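Local coordinates for amidohydrolase 3 domain-containing protein (Pyrococcus horikoshii, PDB 3IGH) that is uncharacterised but probably acts as a metal-dependent amidohydrolase, cleaving carbon-nitrogen bonds other than peptide bonds, at residues S454-G457 with F463-E466; S22-V25 with K30-Y33; E195-L200 with L227-F232. All coordinates share one frame; numbering follows the deposited sequence.

Interaction 1 (S454-G457 with F463-E466)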
loop_
_atom_site.group_PDB
_atom_site.type_symbol
_atom_site.label_atom_id
_atom_site.label_comp_id
_atom_site.label_asym_id
_atom_site.label_seq_id
_atom_site.Cartn_x
_atom_site.Cartn_y
_atom_site.Cartn_z
ATOM N N SER A 454 -10.474 -2.227 11.717
ATOM C CA SER A 454 -10.483 -2.252 13.186
ATOM C C SER A 454 -10.548 -0.861 13.823
ATOM O O SER A 454 -10.916 -0.726 14.991
ATOM C CB SER A 454 -9.282 -3.035 13.729
ATOM O OG SER A 454 -8.072 -2.400 13.360
ATOM N N ASP A 455 -10.212 0.171 13.053
ATOM C CA ASP A 455 -10.253 1.542 13.570
ATOM C C ASP A 455 -11.380 2.392 12.971
ATOM O O ASP A 455 -11.301 3.613 12.958
ATOM C CB ASP A 455 -8.890 2.225 13.401
ATOM C CG ASP A 455 -8.424 2.268 11.949
ATOM O OD1 ASP A 455 -9.111 1.703 11.069
ATOM O OD2 ASP A 455 -7.363 2.868 11.686
ATOM N N ILE A 456 -12.420 1.748 12.452
ATOM C CA ILE A 456 -13.570 2.480 11.921
ATOM C C ILE A 456 -14.842 1.988 12.610
ATOM O O ILE A 456 -14.920 0.824 13.010
ATOM C CB ILE A 456 -13.673 2.351 10.364
ATOM C CG1 ILE A 456 -12.382 2.840 9.688
ATOM C CG2 ILE A 456 -14.913 3.091 9.818
ATOM C CD1 ILE A 456 -12.355 2.755 8.158
ATOM N N GLY A 457 -15.821 2.874 12.776
ATOM C CA GLY A 457 -17.165 2.444 13.156
ATOM C C GLY A 457 -17.669 3.007 14.471
ATOM O O GLY A 457 -18.878 3.000 14.726
ATOM N N PHE A 463 -10.155 5.397 17.123
ATOM C CA PHE A 463 -10.914 5.247 15.885
ATOM C C PHE A 463 -10.708 6.435 14.950
ATOM O O PHE A 463 -10.446 7.551 15.405
ATOM C CB PHE A 463 -12.401 5.065 16.190
ATOM C CG PHE A 463 -12.764 3.685 16.678
ATOM C CD1 PHE A 463 -12.659 3.349 18.028
ATOM C CD2 PHE A 463 -13.226 2.719 15.783
ATOM C CE1 PHE A 463 -13.005 2.070 18.477
ATOM C CE2 PHE A 463 -13.570 1.437 16.213
ATOM C CZ PHE A 463 -13.461 1.110 17.564
ATOM N N LYS A 464 -10.810 6.183 13.643
ATOM C CA LYS A 464 -10.826 7.252 12.645
ATOM C C LYS A 464 -12.048 8.148 12.873
ATOM O O LYS A 464 -13.139 7.658 13.179
ATOM C CB LYS A 464 -10.862 6.695 11.217
ATOM C CG LYS A 464 -9.576 6.014 10.765
ATOM C CD LYS A 464 -9.558 5.806 9.250
ATOM C CE LYS A 464 -8.225 5.226 8.802
ATOM N NZ LYS A 464 -8.029 5.298 7.324
ATOM N N ALA A 465 -11.858 9.454 12.719
ATOM C CA ALA A 465 -12.935 10.422 12.913
ATOM C C ALA A 465 -13.776 10.560 11.647
ATOM O O ALA A 465 -13.756 11.599 10.973
ATOM C CB ALA A 465 -12.366 11.777 13.336
ATOM N N GLU A 466 -14.503 9.496 11.322
ATOM C CA GLU A 466 -15.451 9.513 10.218
ATOM C C GLU A 466 -16.816 9.689 10.832
ATOM O O GLU A 466 -17.351 8.774 11.459
ATOM C CB GLU A 466 -15.413 8.206 9.408
ATOM C CG GLU A 466 -14.030 7.780 8.941
ATOM C CD GLU A 466 -13.453 8.661 7.849
ATOM O OE1 GLU A 466 -14.101 9.641 7.435
ATOM O OE2 GLU A 466 -12.337 8.362 7.394
HETATM O O HOH W 1 -14.522 5.541 13.238
#

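Interaction 2 (S22-V25 with K30-Y33)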
loop_
_atom_site.group_PDB
_atom_site.type_symbol
_atom_site.label_atom_id
_atom_site.label_comp_id
_atom_site.label_asym_id
_atom_site.label_seq_id
_atom_site.Cartn_x
_atom_site.Cartn_y
_atom_site.Cartn_z
ATOM N N SER A 22 -20.321 14.943 24.873
ATOM C CA SER A 22 -20.578 16.314 24.452
ATOM C C SER A 22 -19.378 16.947 23.748
ATOM O O SER A 22 -19.488 18.039 23.184
ATOM C CB SER A 22 -21.051 17.179 25.636
ATOM O OG SER A 22 -20.134 17.125 26.716
ATOM N N GLY A 23 -18.243 16.250 23.758
ATOM C CA GLY A 23 -17.030 16.775 23.146
ATOM C C GLY A 23 -16.116 15.719 22.556
ATOM O O GLY A 23 -15.924 14.659 23.149
ATOM N N LEU A 24 -15.565 16.023 21.382
ATOM C CA LEU A 24 -14.563 15.183 20.723
ATOM C C LEU A 24 -13.310 15.991 20.448
ATOM O O LEU A 24 -13.400 17.167 20.115
ATOM C CB LEU A 24 -15.070 14.664 19.370
ATOM C CG LEU A 24 -15.967 13.442 19.194
ATOM C CD1 LEU A 24 -16.077 13.135 17.707
ATOM C CD2 LEU A 24 -15.444 12.230 19.936
ATOM N N VAL A 25 -12.145 15.359 20.578
ATOM C CA VAL A 25 -10.906 15.948 20.063
ATOM C C VAL A 25 -10.369 15.064 18.952
ATOM O O VAL A 25 -10.243 13.854 19.127
ATOM C CB VAL A 25 -9.822 16.144 21.154
ATOM C CG1 VAL A 25 -8.613 16.865 20.572
ATOM C CG2 VAL A 25 -10.371 16.947 22.316
ATOM N N LYS A 30 -8.034 11.107 13.479
ATOM C CA LYS A 30 -8.371 10.145 14.539
ATOM C C LYS A 30 -8.891 10.816 15.806
ATOM O O LYS A 30 -8.418 11.882 16.175
ATOM C CB LYS A 30 -7.171 9.252 14.871
ATOM C CG LYS A 30 -6.875 8.192 13.808
ATOM C CD LYS A 30 -6.149 6.999 14.405
ATOM C CE LYS A 30 -6.088 5.836 13.419
ATOM N NZ LYS A 30 -5.616 4.589 14.081
ATOM N N VAL A 31 -9.868 10.183 16.454
ATOM C CA VAL A 31 -10.394 10.638 17.742
ATOM C C VAL A 31 -9.354 10.371 18.833
ATOM O O VAL A 31 -8.830 9.260 18.942
ATOM C CB VAL A 31 -11.729 9.925 18.093
ATOM C CG1 VAL A 31 -12.185 10.267 19.510
ATOM C CG2 VAL A 31 -12.827 10.271 17.056
ATOM N N ILE A 32 -9.031 11.387 19.627
ATOM C CA ILE A 32 -8.075 11.190 20.734
ATOM C C ILE A 32 -8.663 11.433 22.123
ATOM O O ILE A 32 -8.121 10.971 23.136
ATOM C CB ILE A 32 -6.766 11.976 20.518
ATOM C CG1 ILE A 32 -7.031 13.472 20.372
ATOM C CG2 ILE A 32 -6.049 11.457 19.284
ATOM C CD1 ILE A 32 -5.810 14.328 20.646
ATOM N N TYR A 33 -9.782 12.152 22.157
ATOM C CA TYR A 33 -10.575 12.318 23.361
ATOM C C TYR A 33 -12.062 12.324 22.996
ATOM O O TYR A 33 -12.461 12.945 22.015
ATOM C CB TYR A 33 -10.186 13.606 24.111
ATOM C CG TYR A 33 -11.046 13.884 25.329
ATOM C CD1 TYR A 33 -10.833 13.201 26.528
ATOM C CD2 TYR A 33 -12.079 14.821 25.278
ATOM C CE1 TYR A 33 -11.630 13.442 27.642
ATOM C CE2 TYR A 33 -12.878 15.071 26.383
ATOM C CZ TYR A 33 -12.651 14.378 27.560
ATOM O OH TYR A 33 -13.447 14.627 28.655
#

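Interaction 3 (E195-L200 with L227-F232). With SO4 (sulfate ion), chain J.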
loop_
_atom_site.group_PDB
_atom_site.type_symbol
_atom_site.label_atom_id
_atom_site.label_comp_id
_atom_site.label_asym_id
_atom_site.label_seq_id
_atom_site.Cartn_x
_atom_site.Cartn_y
_atom_site.Cartn_z
ATOM N N GLU A 195 -18.404 10.660 -4.657
ATOM C CA GLU A 195 -19.025 11.948 -4.324
ATOM C C GLU A 195 -20.511 11.774 -4.005
ATOM O O GLU A 195 -21.030 12.433 -3.109
ATOM C CB GLU A 195 -18.761 13.023 -5.396
ATOM C CG GLU A 195 -19.427 12.844 -6.752
ATOM C CD GLU A 195 -18.895 13.803 -7.823
ATOM O OE1 GLU A 195 -19.652 14.115 -8.775
ATOM O OE2 GLU A 195 -17.724 14.237 -7.715
ATOM N N HIS A 196 -21.162 10.848 -4.716
ATOM C CA HIS A 196 -22.542 10.446 -4.447
ATOM C C HIS A 196 -22.671 9.836 -3.054
ATOM O O HIS A 196 -23.574 10.199 -2.284
ATOM C CB HIS A 196 -22.992 9.454 -5.527
ATOM C CG HIS A 196 -24.414 8.998 -5.395
ATOM N ND1 HIS A 196 -25.483 9.763 -5.811
ATOM C CD2 HIS A 196 -24.938 7.840 -4.928
ATOM C CE1 HIS A 196 -26.606 9.104 -5.590
ATOM N NE2 HIS A 196 -26.304 7.932 -5.057
ATOM N N LEU A 197 -21.752 8.930 -2.712
ATOM C CA LEU A 197 -21.764 8.275 -1.402
ATOM C C LEU A 197 -21.454 9.242 -0.273
ATOM O O LEU A 197 -22.120 9.221 0.763
ATOM C CB LEU A 197 -20.781 7.087 -1.369
ATOM C CG LEU A 197 -21.241 5.939 -2.272
ATOM C CD1 LEU A 197 -20.084 5.007 -2.587
ATOM C CD2 LEU A 197 -22.422 5.172 -1.660
ATOM N N LEU A 198 -20.458 10.098 -0.488
ATOM C CA LEU A 198 -20.054 11.088 0.510
ATOM C C LEU A 198 -21.214 12.042 0.828
ATOM O O LEU A 198 -21.468 12.350 1.997
ATOM C CB LEU A 198 -18.825 11.863 0.018
ATOM C CG LEU A 198 -17.927 12.626 0.991
ATOM C CD1 LEU A 198 -17.398 11.726 2.089
ATOM C CD2 LEU A 198 -16.771 13.252 0.225
ATOM N N ASP A 199 -21.945 12.456 -0.206
ATOM C CA ASP A 199 -23.134 13.306 -0.024
ATOM C C ASP A 199 -24.243 12.621 0.765
ATOM O O ASP A 199 -25.075 13.289 1.377
ATOM C CB ASP A 199 -23.678 13.801 -1.371
ATOM C CG ASP A 199 -22.812 14.892 -1.994
ATOM O OD1 ASP A 199 -21.906 15.417 -1.307
ATOM O OD2 ASP A 199 -23.036 15.220 -3.179
ATOM N N LEU A 200 -24.244 11.287 0.748
ATOM C CA LEU A 200 -25.210 10.493 1.487
ATOM C C LEU A 200 -24.762 10.151 2.911
ATOM O O LEU A 200 -25.506 9.518 3.664
ATOM C CB LEU A 200 -25.527 9.211 0.705
ATOM C CG LEU A 200 -26.476 9.405 -0.479
ATOM C CD1 LEU A 200 -26.454 8.188 -1.401
ATOM C CD2 LEU A 200 -27.889 9.695 0.033
ATOM N N LEU A 227 -8.966 10.059 -3.522
ATOM C CA LEU A 227 -9.945 9.152 -2.901
ATOM C C LEU A 227 -10.538 9.823 -1.665
ATOM O O LEU A 227 -9.831 10.097 -0.697
ATOM C CB LEU A 227 -9.300 7.820 -2.501
ATOM C CG LEU A 227 -9.333 6.558 -3.359
ATOM C CD1 LEU A 227 -8.868 5.397 -2.505
ATOM C CD2 LEU A 227 -10.706 6.252 -3.953
ATOM N N SER A 228 -11.840 10.083 -1.692
ATOM C CA SER A 228 -12.457 10.879 -0.645
ATOM C C SER A 228 -13.186 10.035 0.402
ATOM O O SER A 228 -13.713 10.569 1.380
ATOM C CB SER A 228 -13.409 11.903 -1.270
ATOM O OG SER A 228 -14.454 11.247 -1.964
ATOM N N ILE A 229 -13.217 8.718 0.185
ATOM C CA ILE A 229 -13.825 7.768 1.116
ATOM C C ILE A 229 -12.846 6.606 1.342
ATOM O O ILE A 229 -11.968 6.359 0.513
ATOM C CB ILE A 229 -15.180 7.197 0.569
ATOM C CG1 ILE A 229 -14.979 6.508 -0.790
ATOM C CG2 ILE A 229 -16.266 8.300 0.515
ATOM C CD1 ILE A 229 -16.182 5.682 -1.310
ATOM N N ASN A 230 -12.998 5.906 2.463
ATOM C CA ASN A 230 -12.226 4.693 2.712
ATOM C C ASN A 230 -12.730 3.554 1.835
ATOM O O ASN A 230 -13.930 3.294 1.766
ATOM C CB ASN A 230 -12.276 4.309 4.196
ATOM C CG ASN A 230 -11.838 5.446 5.102
ATOM O OD1 ASN A 230 -10.747 6.001 4.937
ATOM N ND2 ASN A 230 -12.692 5.808 6.058
ATOM N N VAL A 231 -11.809 2.909 1.127
ATOM C CA VAL A 231 -12.163 1.844 0.199
ATOM C C VAL A 231 -11.429 0.564 0.584
ATOM O O VAL A 231 -10.200 0.512 0.549
ATOM C CB VAL A 231 -11.825 2.232 -1.263
ATOM C CG1 VAL A 231 -12.155 1.076 -2.226
ATOM C CG2 VAL A 231 -12.562 3.512 -1.678
ATOM N N PHE A 232 -12.190 -0.467 0.937
ATOM C CA PHE A 232 -11.631 -1.787 1.198
ATOM C C PHE A 232 -11.877 -2.652 -0.047
ATOM O O PHE A 232 -12.994 -3.130 -0.285
ATOM C CB PHE A 232 -12.228 -2.378 2.492
ATOM C CG PHE A 232 -11.807 -1.626 3.733
ATOM C CD1 PHE A 232 -10.751 -2.094 4.519
ATOM C CD2 PHE A 232 -12.418 -0.411 4.081
ATOM C CE1 PHE A 232 -10.321 -1.381 5.640
ATOM C CE2 PHE A 232 -12.002 0.312 5.208
ATOM C CZ PHE A 232 -10.945 -0.176 5.985
HETATM S S SO4 J . -28.932 5.594 -6.455
HETATM O O1 SO4 J . -28.881 6.915 -7.069
HETATM O O2 SO4 J . -30.324 5.239 -6.204
HETATM O O3 SO4 J . -28.335 4.606 -7.350
HETATM O O4 SO4 J . -28.202 5.627 -5.195
#

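Interaction 1 (S454-G457 with F463-E466)
The carbonyl oxygen of Asp-455 is gripped by two neighbouring donors of the other segment. Lys-464 N reaches Asp-455 O at 2.7 Å in a nearly straight hydrogen bond (168° at the hydrogen), and Phe-463 CA adds a CA-H...O contact to Asp-455 O at 3.4 Å. A water completes the backbone link by accepting from Gly-457 N and donating to Lys-464 O. The Phe-463 ring lies against the backbone of 454-457. With CG anti to the carbonyl carbon (chi1 -77°), CD2 comes obliquely within 3.4 Å of Asp-455 C. Ile-456 O sits at the ring edge, near its plane, 3.5 Å from CE2; Ser-454 O, 3.6 Å from CE2, comes in at a slant. Cut back to an alanine, this position would probably open a gap beside the Asp-455 to Gly-457 backbone, taking away the ring that lies against the Ser-454 and Ile-456 carbonyls. Lys-464 runs out extended across the Asp-455 carboxylate, its CE 3.8 Å from Asp-455 OD2; the ammonium NZ stays 5.0 Å from OD2, and any attraction between them is probably modest. The methylenes of the lysine also meet Ile-456, whose CG1 lies 4.1 Å from Lys-464 CD. Ile-456 also packs on helix 436-450 and on strands 202-210 and 230-235, while Glu-466 forms a salt bridge with Arg-255. Gly-457 to Glu-466 fit the Gly-x-Leu-x-x-Gly-x-x-Ala-Asp/Glu signature common near the C-terminus of amidohydrolases, here between helix 436-450 and strand 467-470, next to the small beta domain.

Interaction 2 (S22-V25 with K30-Y33)
Val-25 spends both of its backbone polar groups on the neighbouring strand. Its N donates to Tyr-33 O at 2.8 Å, with the donor tilted 23° from the carbonyl plane, and Ile-32 N donates to Val-25 O, also at 2.8 Å and almost straight at 176° at the hydrogen. Because Ile-32 and Tyr-33 both face Val-25, they form a classic beta bulge in the antiparallel hairpin of strands 23-27 and 30-35. Each acceptor also receives a CA-H...O contact: Leu-24 CA lies 3.3 Å from Tyr-33 O, and Val-31 CA 3.5 Å from Val-25 O. The Leu-24 backbone bonds to Leu-6 of strand 3-7, that of Val-31 to Gly-462 and Phe-463. Ser-22 OG bonds to Ser-37 N, and Tyr-33 OH weakly to Asp-36 N, at or just before the start of helix 37-47. Ile-32 holds CG1 between its backbone N and carbonyl carbon (chi1 58°), which brings it 3.7 Å from Val-25 CG1; Val-25 CG2 meets Tyr-33 CB at 3.8 Å. Leu-24 CD2 touches Val-31 CG1. The chemistry implies a hairpin joined here by two backbone bonds, with apolar contacts alongside that Val-25 and Tyr-33 extend to helix 37-47.

Interaction 3 (E195-L200 with L227-F232)
Leu-198 and Leu-197, near the end of helix 183-199, present methyl groups to Ser-228 and Ile-229, on the approach to strand 230-235. Leu-198 swings CG anti to its own backbone N (chi1 -160°), which carries both methyls across to the other segment. Its CD1 settles 3.9 Å from Ile-229 CG2 and equally far from Ser-228 O, and CD2 lies 3.8 Å from Ser-228 OG. The Leu-198 and Ile-229 side chains run alongside each other in opposite senses. Ile-229 takes an uncommon first torsion, with CG1 between the backbone N and the carbonyl carbon (chi1 58°); its two branches thereby address different leucines, CG2 going to Leu-198 and CD1 to Leu-197. The latter meeting is looser, Leu-197 CD1 standing 4.2 Å from Ile-229 CD1, and the two chains pass at a slant. Leu-197 is at the same time pressed by Leu-70 and Leu-73 of helix 70-78 and by Val-202 and Val-205 at the next barrel strand. Ser-228 bonds through its backbone N to Gln-194 OE1, one helical turn before Leu-198, a polar tie beside the methyl packing. His-196 leaves the helix on another side and takes no part in the contact: its NE2 donates to O4 of a sulfate at 3.0 Å, approached near the ring plane with an angle of 153° at the hydrogen. Ala-406 N also binds this ion, which probably comes from the crystallisation liquor. Between the two segments the chemistry is purely van der Waals and covers little area, implying that the last turn of helix 183-199 meets 228-229, at the outside of the TIM barrel, through methyl packing that probably fixes little direction by itself, the polar tie being Ser-228 N to Gln-194 OE1.

Interaction 1 sits between the other two and touches both. Towards interaction 2, whose centre is about 12 Å away, Phe-463 O receives Val-31 N at 2.9 Å, and Asp-455 OD2 forms a long, weak ion pair with Lys-30 NZ. Towards interaction 3, centred about 15 Å off, Glu-466 OE2 bonds to Asn-230 ND2 at 2.9 Å while Ile-456 packs on Asn-230 and Phe-232. Interactions 2 and 3 do not meet; their nearest atoms are about 10 Å apart. The loop 454-466 therefore couples the small beta domain to the barrel. The sulfate beside interaction 3 is probably a crystallisation ion, and by itself does not locate an active site.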